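Local atomic coordinates of HpcH/HpaI aldolase (Desulfitobacterium hafniense, PDB entry 3QZ6), a protein that belongs to the HpcH/HpaI aldolase family and folds as a closed barrel of eight parallel strands, the TIM-barrel architecture. Residues A100-M103 and R104-R108; M222-A225 and V226-A230. All coordinates share one frame; numbering follows the deposited sequence.

Contact 1: residues A100-M103 and R104-R108; sequences AETM and RETVR
E101 and R104, one helical turn apart, meet crosswise on the outer face of helix 100-110 in a loose salt bridge. Both nitrogens that R104 offers to E101 OE1 make weak bonds, the nearer being NE at 3.3 Å, and the carboxylate and guanidinium planes are 59° apart. R104 bends at chi3 (-74°), which folds the guanidinium back over the first turn: one face lies above A100 C and E101 N, and NH2 comes 3.4 Å from A100 CB. A water donates to E101 OE2 and E105 OE1, bridging two carboxylates whose nearest oxygens are 4.3 Å apart. R108 grips E105 side-on, NE to OE1 at 3.1 Å and NH2 to OE2 at 2.6 Å, while its NH1 pairs with E117. In the barrel this helix follows strand 91-94, and its inner face looks onto that strand and strand 145-150. There T106 OG1, anti to its own carbonyl carbon (chi1 -58°), turns back to T102 O at 2.9 Å. T106 N reaches this oxygen from the opposite face of its carbonyl plane, giving T102 O two donors from one residue. The buried selenomethionine M103 brings CE to 4.0 Å from T106 OG1 and packs on I94 and A148.

Contact 2: residues M222-A225 and V226-A230; sequences MGWA and VERGA
R228 lays its guanidinium flat on the indole of W224, four residues back along the short helix 223-227. The two planes are only 10° apart. CZ stands 3.5 Å from the centroid of the five-membered ring of W224, a cation-pi contact over the face, while R228 CD sits above the six-membered ring in a CH-pi contact. The arginine runs extended from CG to NE, long enough to span both rings, and W224 CG, anti to the backbone N (chi1 -174°), holds the indole beneath it. A hydrogen bond from R228 NH1 to W224 O, 2.9 Å, helps to fix the rotation of the guanidinium. Its NE forms a salt bridge with E198 of helix 191-207, and the indole meets Y194 edge-to-face.

This stack is tightly packed, with R228 CZ 3.2 Å from W224 NE1. The buried apolar side lies against strands 210-215 and 232-237, helix 191-207 and the second subunit: A225 CB and A230 CB approach to 3.8 Å near F213 and Y201, and M222 crosses V226 at about a right angle, CG to CG2 at 4.1 Å, beside L256 and P257 of the second subunit. On the solvent side, by contrast, the exposed E227 takes only a weak hydrogen bond from R228, NH1 to OE1 at 3.2 Å, within a salt bridge.

At the helix end A225 O accepts from A230 N at 3.1 Å and, from the opposite face of its carbonyl plane, from R228 N. G229 has the positive phi (86°) that turns the chain out of the helix. The bonds A230 N to A225 O and G229 N to V226 O make a Schellman motif with G229 as its C-prime residue, closing the helix of a beta-alpha-beta unit and leading the chain into strand 232-237.

From the N terminus, the chain completes strand 91-94 before it enters contact 1, within helix 100-110. It then passes through strands 145-150 and 170-173, helix 191-207 and strand 210-215 before reaching contact 2, which ends helix 223-227. Both contacts are local and neither closes a long loop; they are in series, neither nested nor crossing. The centres of contact 1 and contact 2 are 28 Å apart. Their nearest atoms are about 17 Å apart, with no touch between them. Side chains of residues 100-108 pack their helix against strands 91-94 and 145-150; residues 222-230 link strands 210-215 and 232-237 and also reach the second subunit. One barrel thus carries both helices.

Contact 1: residues A100-M103 and R104-R108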
loop_
_atom_site.group_PDB
_atom_site.type_symbol
_atom_site.label_atom_id
_atom_site.label_comp_id
_atom_site.label_asym_id
_atom_site.label_seq_id
_atom_site.Cartn_x
_atom_site.Cartn_y
_atom_site.Cartn_z
ATOM N N ALA A 100 8.104 18.962 -30.311
ATOM C CA ALA A 100 8.397 20.188 -29.587
ATOM C C ALA A 100 7.095 20.867 -29.183
ATOM O O ALA A 100 7.009 21.468 -28.115
ATOM C CB ALA A 100 9.245 21.137 -30.444
ATOM N N GLU A 101 6.075 20.758 -30.031
ATOM C CA GLU A 101 4.837 21.488 -29.793
ATOM C C GLU A 101 4.188 21.090 -28.461
ATOM O O GLU A 101 3.682 21.938 -27.732
ATOM C CB GLU A 101 3.858 21.314 -30.953
ATOM C CG GLU A 101 2.539 22.061 -30.746
ATOM C CD GLU A 101 2.734 23.534 -30.374
ATOM O OE1 GLU A 101 3.598 24.204 -30.992
ATOM O OE2 GLU A 101 2.023 24.018 -29.458
ATOM N N THR A 102 4.209 19.800 -28.144
ATOM C CA THR A 102 3.640 19.330 -26.884
ATOM C C THR A 102 4.350 19.983 -25.701
ATOM O O THR A 102 3.719 20.378 -24.726
ATOM C CB THR A 102 3.742 17.805 -26.772
ATOM O OG1 THR A 102 2.949 17.207 -27.805
ATOM C CG2 THR A 102 3.248 17.324 -25.415
HETATM N N MSE A 103 5.671 20.087 -25.793
HETATM C CA MSE A 103 6.451 20.730 -24.744
HETATM C C MSE A 103 6.187 22.233 -24.688
HETATM O O MSE A 103 6.084 22.810 -23.599
HETATM C CB MSE A 103 7.942 20.467 -24.946
HETATM C CG MSE A 103 8.357 19.028 -24.706
HETATM SE SE MSE A 103 7.909 18.413 -22.889
HETATM C CE MSE A 103 6.284 17.592 -23.257
ATOM N N ARG A 104 6.083 22.876 -25.848
ATOM C CA ARG A 104 5.793 24.308 -25.848
ATOM C C ARG A 104 4.465 24.580 -25.151
ATOM O O ARG A 104 4.348 25.520 -24.366
ATOM C CB ARG A 104 5.796 24.888 -27.266
ATOM C CG ARG A 104 7.207 25.076 -27.831
ATOM C CD ARG A 104 7.206 25.947 -29.085
ATOM N NE ARG A 104 6.689 25.226 -30.242
ATOM C CZ ARG A 104 7.447 24.529 -31.082
ATOM N NH1 ARG A 104 6.891 23.897 -32.109
ATOM N NH2 ARG A 104 8.760 24.459 -30.890
ATOM N N GLU A 105 3.474 23.740 -25.428
ATOM C CA GLU A 105 2.150 23.920 -24.848
ATOM C C GLU A 105 2.157 23.624 -23.345
ATOM O O GLU A 105 1.511 24.325 -22.566
ATOM C CB GLU A 105 1.139 23.036 -25.573
ATOM C CG GLU A 105 -0.277 23.168 -25.055
ATOM C CD GLU A 105 -0.905 24.522 -25.364
ATOM O OE1 GLU A 105 -0.262 25.363 -26.041
ATOM O OE2 GLU A 105 -2.053 24.740 -24.925
ATOM N N THR A 106 2.885 22.591 -22.935
ATOM C CA THR A 106 3.039 22.309 -21.509
ATOM C C THR A 106 3.664 23.499 -20.777
ATOM O O THR A 106 3.163 23.951 -19.745
ATOM C CB THR A 106 3.904 21.078 -21.255
ATOM O OG1 THR A 106 3.325 19.942 -21.912
ATOM C CG2 THR A 106 3.975 20.802 -19.755
ATOM N N VAL A 107 4.751 24.016 -21.324
ATOM C CA VAL A 107 5.421 25.158 -20.716
ATOM C C VAL A 107 4.534 26.418 -20.718
ATOM O O VAL A 107 4.492 27.156 -19.733
ATOM C CB VAL A 107 6.775 25.434 -21.397
ATOM C CG1 VAL A 107 7.382 26.750 -20.884
ATOM C CG2 VAL A 107 7.723 24.260 -21.150
ATOM N N ARG A 108 3.816 26.659 -21.811
ATOM C CA ARG A 108 2.911 27.813 -21.862
ATOM C C ARG A 108 1.876 27.772 -20.729
ATOM O O ARG A 108 1.544 28.798 -20.132
ATOM C CB ARG A 108 2.181 27.880 -23.202
ATOM C CG ARG A 108 1.325 29.156 -23.378
ATOM C CD ARG A 108 0.518 29.146 -24.687
ATOM N NE ARG A 108 -0.514 28.102 -24.708
ATOM C CZ ARG A 108 -1.718 28.211 -24.147
ATOM N NH1 ARG A 108 -2.069 29.319 -23.505
ATOM N NH2 ARG A 108 -2.582 27.208 -24.228
HETATM O O HOH W 1 1.742 26.173 -27.641
HETATM O O HOH W 2 3.840 26.885 -30.472
#

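Contact 2: residues M222-A225 and V226-A230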
loop_
_atom_site.group_PDB
_atom_site.type_symbol
_atom_site.label_atom_id
_atom_site.label_comp_id
_atom_site.label_asym_id
_atom_site.label_seq_id
_atom_site.Cartn_x
_atom_site.Cartn_y
_atom_site.Cartn_z
HETATM N N MSE A 222 19.291 0.171 -11.656
HETATM C CA MSE A 222 19.444 1.620 -11.745
HETATM C C MSE A 222 20.917 2.013 -11.934
HETATM O O MSE A 222 21.220 3.142 -12.302
HETATM C CB MSE A 222 18.874 2.319 -10.504
HETATM C CG MSE A 222 18.723 3.828 -10.686
HETATM SE SE MSE A 222 17.144 4.321 -11.760
HETATM C CE MSE A 222 15.879 3.613 -10.464
ATOM N N GLY A 223 21.826 1.080 -11.672
ATOM C CA GLY A 223 23.250 1.347 -11.806
ATOM C C GLY A 223 23.595 1.895 -13.178
ATOM O O GLY A 223 24.399 2.823 -13.308
ATOM N N TRP A 224 22.968 1.324 -14.204
ATOM C CA TRP A 224 23.196 1.735 -15.583
ATOM C C TRP A 224 22.977 3.235 -15.766
ATOM O O TRP A 224 23.770 3.913 -16.419
ATOM C CB TRP A 224 22.271 0.960 -16.526
ATOM C CG TRP A 224 22.540 1.214 -17.984
ATOM C CD1 TRP A 224 23.382 0.512 -18.798
ATOM C CD2 TRP A 224 21.962 2.245 -18.799
ATOM N NE1 TRP A 224 23.359 1.040 -20.065
ATOM C CE2 TRP A 224 22.497 2.102 -20.091
ATOM C CE3 TRP A 224 21.043 3.270 -18.557
ATOM C CZ2 TRP A 224 22.145 2.950 -21.142
ATOM C CZ3 TRP A 224 20.697 4.113 -19.603
ATOM C CH2 TRP A 224 21.246 3.947 -20.877
ATOM N N ALA A 225 21.894 3.752 -15.190
ATOM C CA ALA A 225 21.548 5.161 -15.353
ATOM C C ALA A 225 22.458 6.046 -14.512
ATOM O O ALA A 225 22.878 7.128 -14.941
ATOM C CB ALA A 225 20.080 5.389 -14.967
ATOM N N VAL A 226 22.751 5.587 -13.303
ATOM C CA VAL A 226 23.599 6.351 -12.393
ATOM C C VAL A 226 25.004 6.546 -12.982
ATOM O O VAL A 226 25.564 7.645 -12.925
ATOM C CB VAL A 226 23.654 5.691 -11.000
ATOM C CG1 VAL A 226 24.762 6.303 -10.148
ATOM C CG2 VAL A 226 22.284 5.823 -10.302
ATOM N N GLU A 227 25.556 5.486 -13.568
ATOM C CA GLU A 227 26.844 5.573 -14.278
ATOM C C GLU A 227 26.840 6.683 -15.326
ATOM O O GLU A 227 27.865 7.316 -15.593
ATOM C CB GLU A 227 27.141 4.263 -15.012
ATOM C CG GLU A 227 27.797 3.180 -14.193
ATOM C CD GLU A 227 28.127 1.956 -15.034
ATOM O OE1 GLU A 227 27.550 1.809 -16.137
ATOM O OE2 GLU A 227 28.968 1.145 -14.592
ATOM N N ARG A 228 25.682 6.898 -15.937
ATOM C CA ARG A 228 25.586 7.824 -17.053
ATOM C C ARG A 228 25.125 9.226 -16.645
ATOM O O ARG A 228 24.819 10.053 -17.494
ATOM C CB ARG A 228 24.701 7.222 -18.146
ATOM C CG ARG A 228 25.400 6.077 -18.874
ATOM C CD ARG A 228 24.446 5.199 -19.657
ATOM N NE ARG A 228 25.187 4.152 -20.356
ATOM C CZ ARG A 228 25.730 3.095 -19.759
ATOM N NH1 ARG A 228 25.617 2.937 -18.444
ATOM N NH2 ARG A 228 26.397 2.194 -20.476
ATOM N N GLY A 229 25.099 9.488 -15.343
ATOM C CA GLY A 229 24.848 10.830 -14.844
ATOM C C GLY A 229 23.375 11.181 -14.699
ATOM O O GLY A 229 23.018 12.345 -14.560
ATOM N N ALA A 230 22.513 10.175 -14.747
ATOM C CA ALA A 230 21.081 10.405 -14.553
ATOM C C ALA A 230 20.814 10.851 -13.116
ATOM O O ALA A 230 21.197 10.160 -12.176
ATOM C CB ALA A 230 20.319 9.137 -14.849
#